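Local coordinates for protein UDP-glucose 6-dehydrogenase (Pyrobaculum islandicum, PDB 3VTF) that probably catalyses the NAD-dependent oxidation of UDP-glucose to UDP-glucuronate, a step of nucleotide-sugar biosynthesis, at residues N243-Y257 with A432-A444. Residues are numbered along the deposited sequence; the frame is centred on the assembly and turned at random.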
ATOM      1  N   ASN A 243       1.007   7.181  -8.905  1.00 16.53           N
ATOM      2  CA  ASN A 243       0.788   8.337  -9.789  1.00 19.58           C
ATOM      3  C   ASN A 243       1.220   9.610  -9.113  1.00 18.83           C
ATOM      4  O   ASN A 243       1.846  10.451  -9.727  1.00 20.66           O
ATOM      5  CB  ASN A 243      -0.670   8.388 -10.244  1.00 19.03           C
ATOM      6  CG  ASN A 243      -0.898   7.394 -11.350  1.00 21.00           C
ATOM      7  OD1 ASN A 243       0.046   7.152 -12.163  1.00 20.22           O
ATOM      8  ND2 ASN A 243      -2.125   6.908 -11.487  1.00 19.78           N
ATOM      9  N   GLU A 244       0.938   9.723  -7.811  1.00 17.42           N
ATOM     10  CA  GLU A 244       1.425  10.911  -7.037  1.00 20.95           C
ATOM     11  C   GLU A 244       2.948  10.972  -7.040  1.00 21.79           C
ATOM     12  O   GLU A 244       3.597  12.034  -7.288  1.00 18.94           O
ATOM     13  CB  GLU A 244       0.935  10.842  -5.568  1.00 18.44           C
ATOM     14  CG  GLU A 244       1.405  12.066  -4.747  1.00 19.72           C
ATOM     15  CD  GLU A 244       0.488  12.312  -3.547  1.00 18.59           C
ATOM     16  OE1 GLU A 244      -0.749  12.464  -3.782  1.00 21.73           O
ATOM     17  OE2 GLU A 244       1.055  12.421  -2.422  1.00 22.21           O
ATOM     18  N   VAL A 245       3.575   9.852  -6.688  1.00 18.98           N
ATOM     19  CA  VAL A 245       5.051   9.766  -6.767  1.00 17.57           C
ATOM     20  C   VAL A 245       5.524  10.036  -8.219  1.00 19.14           C
ATOM     21  O   VAL A 245       6.561  10.721  -8.438  1.00 22.63           O
ATOM     22  CB  VAL A 245       5.504   8.379  -6.265  1.00 18.00           C
ATOM     23  CG1 VAL A 245       7.004   8.154  -6.515  1.00 22.18           C
ATOM     24  CG2 VAL A 245       5.216   8.346  -4.765  1.00 18.92           C
ATOM     25  N   GLY A 246       4.774   9.536  -9.212  1.00 19.60           N
ATOM     26  CA  GLY A 246       5.113   9.675 -10.635  1.00 17.97           C
ATOM     27  C   GLY A 246       5.087  11.111 -11.155  1.00 22.95           C
ATOM     28  O   GLY A 246       5.967  11.526 -11.931  1.00 19.27           O
ATOM     29  N   LEU A 247       4.118  11.902 -10.674  1.00 19.49           N
ATOM     30  CA  LEU A 247       4.132  13.317 -11.087  1.00 21.97           C
ATOM     31  C   LEU A 247       5.413  13.976 -10.658  1.00 23.49           C
ATOM     32  O   LEU A 247       5.943  14.843 -11.373  1.00 22.88           O
ATOM     33  CB  LEU A 247       2.879  14.033 -10.457  1.00 20.80           C
ATOM     34  CG  LEU A 247       1.554  13.533 -10.988  1.00 21.76           C
ATOM     35  CD1 LEU A 247       0.364  14.117 -10.122  1.00 22.25           C
ATOM     36  CD2 LEU A 247       1.384  13.884 -12.459  1.00 21.69           C
ATOM     37  N   LEU A 248       5.889  13.622  -9.445  1.00 19.78           N
ATOM     38  CA  LEU A 248       7.104  14.113  -8.912  1.00 21.21           C
ATOM     39  C   LEU A 248       8.321  13.588  -9.627  1.00 22.37           C
ATOM     40  O   LEU A 248       9.271  14.377  -9.987  1.00 20.48           O
ATOM     41  CB  LEU A 248       7.161  13.907  -7.350  1.00 21.23           C
ATOM     42  CG  LEU A 248       8.524  14.187  -6.672  1.00 22.46           C
ATOM     43  CD1 LEU A 248       8.901  15.692  -6.871  1.00 23.41           C
ATOM     44  CD2 LEU A 248       8.355  13.991  -5.170  1.00 22.38           C
ATOM     45  N   ALA A 249       8.335  12.285  -9.913  1.00 18.96           N
ATOM     46  CA  ALA A 249       9.464  11.692 -10.632  1.00 21.33           C
ATOM     47  C   ALA A 249       9.625  12.394 -11.994  1.00 21.33           C
ATOM     48  O   ALA A 249      10.748  12.645 -12.415  1.00 22.17           O
ATOM     49  CB  ALA A 249       9.272  10.185 -10.828  1.00 18.25           C
ATOM     50  N   LYS A 250       8.501  12.589 -12.684  1.00 20.13           N
ATOM     51  CA  LYS A 250       8.449  13.237 -13.995  1.00 21.00           C
ATOM     52  C   LYS A 250       9.112  14.668 -13.882  1.00 22.33           C
ATOM     53  O   LYS A 250       9.963  15.009 -14.678  1.00 23.79           O
ATOM     54  CB  LYS A 250       7.012  13.405 -14.515  1.00 19.74           C
ATOM     55  CG  LYS A 250       6.925  14.021 -15.940  1.00 21.33           C
ATOM     56  CD  LYS A 250       5.427  14.082 -16.414  1.00 21.66           C
ATOM     57  CE  LYS A 250       5.328  14.693 -17.833  1.00 21.36           C
ATOM     58  NZ  LYS A 250       6.182  13.892 -18.767  1.00 23.85           N
ATOM     59  N   ARG A 251       8.751  15.465 -12.892  1.00 21.67           N
ATOM     60  CA  ARG A 251       9.418  16.764 -12.689  1.00 26.37           C
ATOM     61  C   ARG A 251      10.906  16.635 -12.450  1.00 29.53           C
ATOM     62  O   ARG A 251      11.691  17.524 -12.785  1.00 26.29           O
ATOM     63  CB  ARG A 251       8.864  17.479 -11.497  1.00 30.31           C
ATOM     64  CG  ARG A 251       7.409  17.768 -11.626  1.00 40.96           C
ATOM     65  CD  ARG A 251       7.040  18.735 -12.758  1.00 50.16           C
ATOM     66  NE  ARG A 251       5.773  19.370 -12.358  1.00 50.44           N
ATOM     67  CZ  ARG A 251       5.736  20.402 -11.529  1.00 46.02           C
ATOM     68  NH1 ARG A 251       6.901  20.907 -11.117  1.00 48.89           N
ATOM     69  NH2 ARG A 251       4.578  20.947 -11.159  1.00 39.44           N
ATOM     70  N   LEU A 252      11.338  15.494 -11.921  1.00 25.93           N
ATOM     71  CA  LEU A 252      12.725  15.314 -11.597  1.00 23.88           C
ATOM     72  C   LEU A 252      13.465  14.754 -12.795  1.00 25.37           C
ATOM     73  O   LEU A 252      14.653  14.498 -12.666  1.00 19.96           O
ATOM     74  CB  LEU A 252      12.899  14.329 -10.362  1.00 19.52           C
ATOM     75  CG  LEU A 252      12.330  14.957  -9.085  1.00 20.90           C
ATOM     76  CD1 LEU A 252      12.142  13.873  -7.985  1.00 22.03           C
ATOM     77  CD2 LEU A 252      13.187  16.188  -8.613  1.00 23.28           C
ATOM     78  N   GLY A 253      12.752  14.386 -13.839  1.00 23.17           N
ATOM     79  CA  GLY A 253      13.356  13.706 -15.029  1.00 27.34           C
ATOM     80  C   GLY A 253      13.714  12.279 -14.755  1.00 27.45           C
ATOM     81  O   GLY A 253      14.658  11.778 -15.320  1.00 28.26           O
ATOM     82  N   VAL A 254      12.962  11.603 -13.890  1.00 23.11           N
ATOM     83  CA  VAL A 254      13.263  10.252 -13.440  1.00 24.98           C
ATOM     84  C   VAL A 254      12.190   9.240 -13.887  1.00 23.65           C
ATOM     85  O   VAL A 254      11.007   9.609 -14.080  1.00 21.32           O
ATOM     86  CB  VAL A 254      13.245  10.324 -11.842  1.00 31.68           C
ATOM     87  CG1 VAL A 254      12.787   9.049 -11.188  1.00 37.59           C
ATOM     88  CG2 VAL A 254      14.590  10.851 -11.334  1.00 38.25           C
ATOM     89  N   ASP A 255      12.578   7.960 -13.910  1.00 24.28           N
ATOM     90  CA  ASP A 255      11.718   6.878 -14.393  1.00 25.85           C
ATOM     91  C   ASP A 255      10.984   6.238 -13.161  1.00 23.16           C
ATOM     92  O   ASP A 255      11.556   5.502 -12.371  1.00 18.77           O
ATOM     93  CB  ASP A 255      12.515   5.813 -15.177  1.00 25.63           C
ATOM     94  CG  ASP A 255      11.585   4.737 -15.791  1.00 34.25           C
ATOM     95  OD1 ASP A 255      10.534   4.344 -15.220  1.00 32.84           O
ATOM     96  OD2 ASP A 255      11.805   4.371 -16.931  1.00 36.75           O
ATOM     97  N   THR A 256       9.722   6.575 -13.027  1.00 22.06           N
ATOM     98  CA  THR A 256       8.921   6.105 -11.841  1.00 21.16           C
ATOM     99  C   THR A 256       8.849   4.564 -11.760  1.00 21.77           C
ATOM    100  O   THR A 256       8.796   3.997 -10.671  1.00 20.71           O
ATOM    101  CB  THR A 256       7.503   6.578 -12.146  1.00 21.82           C
ATOM    102  OG1 THR A 256       7.546   8.030 -12.257  1.00 21.19           O
ATOM    103  CG2 THR A 256       6.519   6.176 -11.014  1.00 15.76           C
ATOM    104  N   TYR A 257       8.811   3.889 -12.918  1.00 19.45           N
ATOM    105  CA  TYR A 257       8.759   2.402 -12.870  1.00 21.90           C
ATOM    106  C   TYR A 257      10.024   1.808 -12.314  1.00 23.29           C
ATOM    107  O   TYR A 257       9.992   0.839 -11.503  1.00 20.05           O
ATOM    108  CB  TYR A 257       8.428   1.854 -14.258  1.00 23.06           C
ATOM    109  CG  TYR A 257       6.939   1.821 -14.546  1.00 22.86           C
ATOM    110  CD1 TYR A 257       6.254   0.602 -14.636  1.00 25.69           C
ATOM    111  CD2 TYR A 257       6.245   2.961 -14.745  1.00 25.51           C
ATOM    112  CE1 TYR A 257       4.842   0.562 -14.904  1.00 26.65           C
ATOM    113  CE2 TYR A 257       4.869   2.959 -15.012  1.00 25.59           C
ATOM    114  CZ  TYR A 257       4.182   1.739 -15.035  1.00 26.13           C
ATOM    115  OH  TYR A 257       2.868   1.756 -15.361  1.00 22.52           O
ATOM    116  N   ALA A 432       7.746   3.210 -27.354  1.00 26.05           N
ATOM    117  CA  ALA A 432       7.236   4.542 -27.683  1.00 27.01           C
ATOM    118  C   ALA A 432       8.257   5.666 -27.473  1.00 22.43           C
ATOM    119  O   ALA A 432       8.090   6.747 -27.971  1.00 26.15           O
ATOM    120  CB  ALA A 432       5.936   4.839 -26.952  1.00 24.98           C
ATOM    121  N   ARG A 433       9.308   5.378 -26.733  1.00 26.94           N
ATOM    122  CA  ARG A 433      10.380   6.326 -26.463  1.00 28.30           C
ATOM    123  C   ARG A 433      11.114   6.755 -27.745  1.00 31.49           C
ATOM    124  O   ARG A 433      11.814   7.746 -27.763  1.00 27.84           O
ATOM    125  CB  ARG A 433      11.363   5.750 -25.469  1.00 30.81           C
ATOM    126  CG  ARG A 433      10.894   5.801 -24.047  1.00 31.16           C
ATOM    127  CD  ARG A 433      12.028   5.886 -23.065  1.00 35.93           C
ATOM    128  NE  ARG A 433      11.528   5.788 -21.707  1.00 38.52           N
ATOM    129  CZ  ARG A 433      11.312   6.820 -20.909  1.00 36.00           C
ATOM    130  NH1 ARG A 433      10.855   6.620 -19.695  1.00 33.36           N
ATOM    131  NH2 ARG A 433      11.564   8.042 -21.319  1.00 29.88           N
ATOM    132  N   GLU A 434      10.959   5.968 -28.791  1.00 25.23           N
ATOM    133  CA  GLU A 434      11.507   6.263 -30.105  1.00 31.73           C
ATOM    134  C   GLU A 434      10.808   7.448 -30.786  1.00 28.91           C
ATOM    135  O   GLU A 434      11.253   7.921 -31.805  1.00 33.30           O
ATOM    136  CB  GLU A 434      11.467   5.022 -30.997  1.00 31.18           C
ATOM    137  CG  GLU A 434      10.168   4.814 -31.726  1.00 29.39           C
ATOM    138  CD  GLU A 434       9.990   3.400 -32.225  1.00 36.87           C
ATOM    139  OE1 GLU A 434      10.874   2.582 -31.987  1.00 38.04           O
ATOM    140  OE2 GLU A 434       8.975   3.118 -32.860  1.00 36.36           O
ATOM    141  N   ALA A 435       9.677   7.868 -30.232  1.00 28.73           N
ATOM    142  CA  ALA A 435       8.860   8.996 -30.743  1.00 28.43           C
ATOM    143  C   ALA A 435       9.645  10.269 -30.901  1.00 25.50           C
ATOM    144  O   ALA A 435      10.637  10.420 -30.216  1.00 27.07           O
ATOM    145  CB  ALA A 435       7.702   9.244 -29.790  1.00 24.56           C
ATOM    146  N   LYS A 436       9.183  11.210 -31.722  1.00 27.23           N
ATOM    147  CA  LYS A 436       9.861  12.550 -31.766  1.00 30.27           C
ATOM    148  C   LYS A 436       9.769  13.268 -30.417  1.00 29.88           C
ATOM    149  O   LYS A 436      10.716  13.871 -29.923  1.00 26.98           O
ATOM    150  CB  LYS A 436       9.186  13.437 -32.816  1.00 29.03           C
ATOM    151  CG  LYS A 436       9.844  14.852 -32.889  1.00 32.84           C
ATOM    152  CD  LYS A 436       9.254  15.727 -34.020  1.00 38.43           C
ATOM    153  CE  LYS A 436       7.850  16.231 -33.774  1.00 48.90           C
ATOM    154  NZ  LYS A 436       6.766  15.474 -34.478  1.00 60.09           N
ATOM    155  N   ILE A 437       8.564  13.255 -29.841  1.00 29.28           N
ATOM    156  CA  ILE A 437       8.377  13.815 -28.469  1.00 26.95           C
ATOM    157  C   ILE A 437       7.702  12.655 -27.629  1.00 26.68           C
ATOM    158  O   ILE A 437       6.701  12.110 -28.060  1.00 27.54           O
ATOM    159  CB  ILE A 437       7.554  15.097 -28.518  1.00 29.47           C
ATOM    160  CG1 ILE A 437       8.359  16.274 -29.182  1.00 36.12           C
ATOM    161  CG2 ILE A 437       7.199  15.553 -27.111  1.00 36.21           C
ATOM    162  CD1 ILE A 437       7.481  17.487 -29.561  1.00 32.40           C
ATOM    163  N   TYR A 438       8.342  12.223 -26.543  1.00 23.22           N
ATOM    164  CA  TYR A 438       7.797  11.223 -25.659  1.00 25.14           C
ATOM    165  C   TYR A 438       7.464  11.934 -24.329  1.00 28.16           C
ATOM    166  O   TYR A 438       8.392  12.437 -23.656  1.00 24.65           O
ATOM    167  CB  TYR A 438       8.829  10.135 -25.457  1.00 25.10           C
ATOM    168  CG  TYR A 438       8.331   9.054 -24.503  1.00 25.48           C
ATOM    169  CD1 TYR A 438       7.399   8.081 -24.931  1.00 23.31           C
ATOM    170  CD2 TYR A 438       8.743   9.063 -23.162  1.00 22.47           C
ATOM    171  CE1 TYR A 438       6.923   7.123 -24.054  1.00 22.69           C
ATOM    172  CE2 TYR A 438       8.222   8.126 -22.258  1.00 23.14           C
ATOM    173  CZ  TYR A 438       7.349   7.123 -22.758  1.00 22.51           C
ATOM    174  OH  TYR A 438       6.853   6.185 -21.851  1.00 21.77           O
ATOM    175  N   GLU A 439       6.176  11.964 -23.939  1.00 23.48           N
ATOM    176  CA  GLU A 439       5.827  12.434 -22.619  1.00 26.01           C
ATOM    177  C   GLU A 439       5.195  11.257 -21.814  1.00 24.62           C
ATOM    178  O   GLU A 439       4.111  10.882 -22.105  1.00 23.51           O
ATOM    179  CB  GLU A 439       4.806  13.517 -22.770  1.00 23.13           C
ATOM    180  CG  GLU A 439       5.334  14.835 -23.309  1.00 28.16           C
ATOM    181  CD  GLU A 439       6.110  15.641 -22.289  1.00 32.81           C
ATOM    182  OE1 GLU A 439       6.199  15.231 -21.088  1.00 30.04           O
ATOM    183  OE2 GLU A 439       6.696  16.672 -22.714  1.00 33.44           O
ATOM    184  N   GLY A 440       5.847  10.782 -20.778  1.00 23.46           N
ATOM    185  CA  GLY A 440       5.193   9.832 -19.849  1.00 22.90           C
ATOM    186  C   GLY A 440       4.154  10.590 -19.023  1.00 25.04           C
ATOM    187  O   GLY A 440       4.366  11.749 -18.613  1.00 22.68           O
ATOM    188  N   VAL A 441       3.017   9.966 -18.784  1.00 22.99           N
ATOM    189  CA  VAL A 441       1.954  10.668 -18.057  1.00 22.62           C
ATOM    190  C   VAL A 441       2.397  10.851 -16.593  1.00 21.49           C
ATOM    191  O   VAL A 441       1.990  11.827 -15.970  1.00 22.13           O
ATOM    192  CB  VAL A 441       0.583   9.922 -18.098  1.00 25.85           C
ATOM    193  CG1 VAL A 441      -0.457  10.718 -17.346  1.00 34.31           C
ATOM    194  CG2 VAL A 441       0.091   9.923 -19.546  1.00 33.79           C
ATOM    195  N   ALA A 442       3.226   9.924 -16.072  1.00 19.86           N
ATOM    196  CA  ALA A 442       3.625   9.959 -14.667  1.00 18.36           C
ATOM    197  C   ALA A 442       5.029   9.458 -14.510  1.00 17.37           C
ATOM    198  O   ALA A 442       5.430   8.758 -13.519  1.00 17.26           O
ATOM    199  CB  ALA A 442       2.614   9.071 -13.896  1.00 20.04           C
ATOM    200  N   TRP A 443       5.870   9.769 -15.501  1.00 19.14           N
ATOM    201  CA  TRP A 443       7.292   9.470 -15.362  1.00 19.07           C
ATOM    202  C   TRP A 443       7.962  10.326 -16.441  1.00 22.04           C
ATOM    203  O   TRP A 443       7.297  10.843 -17.367  1.00 21.55           O
ATOM    204  CB  TRP A 443       7.631   7.976 -15.633  1.00 18.04           C
ATOM    205  CG  TRP A 443       6.986   7.445 -16.909  1.00 20.40           C
ATOM    206  CD1 TRP A 443       7.530   7.392 -18.193  1.00 22.60           C
ATOM    207  CD2 TRP A 443       5.615   6.949 -17.075  1.00 21.06           C
ATOM    208  NE1 TRP A 443       6.621   6.853 -19.094  1.00 23.09           N
ATOM    209  CE2 TRP A 443       5.457   6.609 -18.496  1.00 21.62           C
ATOM    210  CE3 TRP A 443       4.566   6.691 -16.190  1.00 22.77           C
ATOM    211  CZ2 TRP A 443       4.285   6.075 -19.006  1.00 23.69           C
ATOM    212  CZ3 TRP A 443       3.357   6.213 -16.712  1.00 20.55           C
ATOM    213  CH2 TRP A 443       3.228   5.862 -18.089  1.00 22.87           C
ATOM    214  N   ALA A 444       9.273  10.430 -16.341  1.00 23.09           N
ATOM    215  CA  ALA A 444      10.065  11.006 -17.466  1.00 27.75           C
ATOM    216  C   ALA A 444      10.504   9.871 -18.357  1.00 30.72           C
ATOM    217  O   ALA A 444      10.671   8.705 -17.900  1.00 29.35           O
ATOM    218  CB  ALA A 444      11.260  11.722 -16.891  1.00 26.71           C
ATOM    219  OXT ALA A 444      10.692  10.069 -19.575  1.00 35.74           O
TER
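The C-terminal tail, Val441 to Ala444, docks after edge strand 437-440 against the last turns of long helix 221-251 and the start of helix 256-264, a polar and aromatic contact between the central and UDP-binding domains. Lys250 is extended over the tail backbone as far as CE, its CG 3.5 Å from Trp443 O, then turns at chi4 (56°), bringing NZ to two acceptors: Glu439 OE1 at 2.7 Å, in a salt bridge, and a lone pair of Gly440 O at 2.8 Å. Arg327 holds the other oxygen of Glu439. Between the helices, Ala444 N bonds to Val254 O (3.0 Å) from above the carbonyl plane. Thr256 OG1 donates to Ala442 O at 2.6 Å, in the carbonyl plane. The edge of Tyr257 meets the face of Trp443 in a T-shaped pair, planes 86° apart; Tyr428 stacks on Tyr257 and meets Trp443 edge-to-face. Arg433 grips the carboxylate of Ala444 end-on, NH1 to O and NH2 to OXT, both at 2.8 Å. Asp255, N-cap of helix 256-264, has OD2 hydrogen-bonded to Tyr428 and in a long salt bridge to Arg433 NH1. Tyr257 OH hydrogen-bonds to Ala276 O, next to Gly275 of the UDP-glucose site, at this interdomain junction of the UDP-glucose/GDP-mannose dehydrogenase fold.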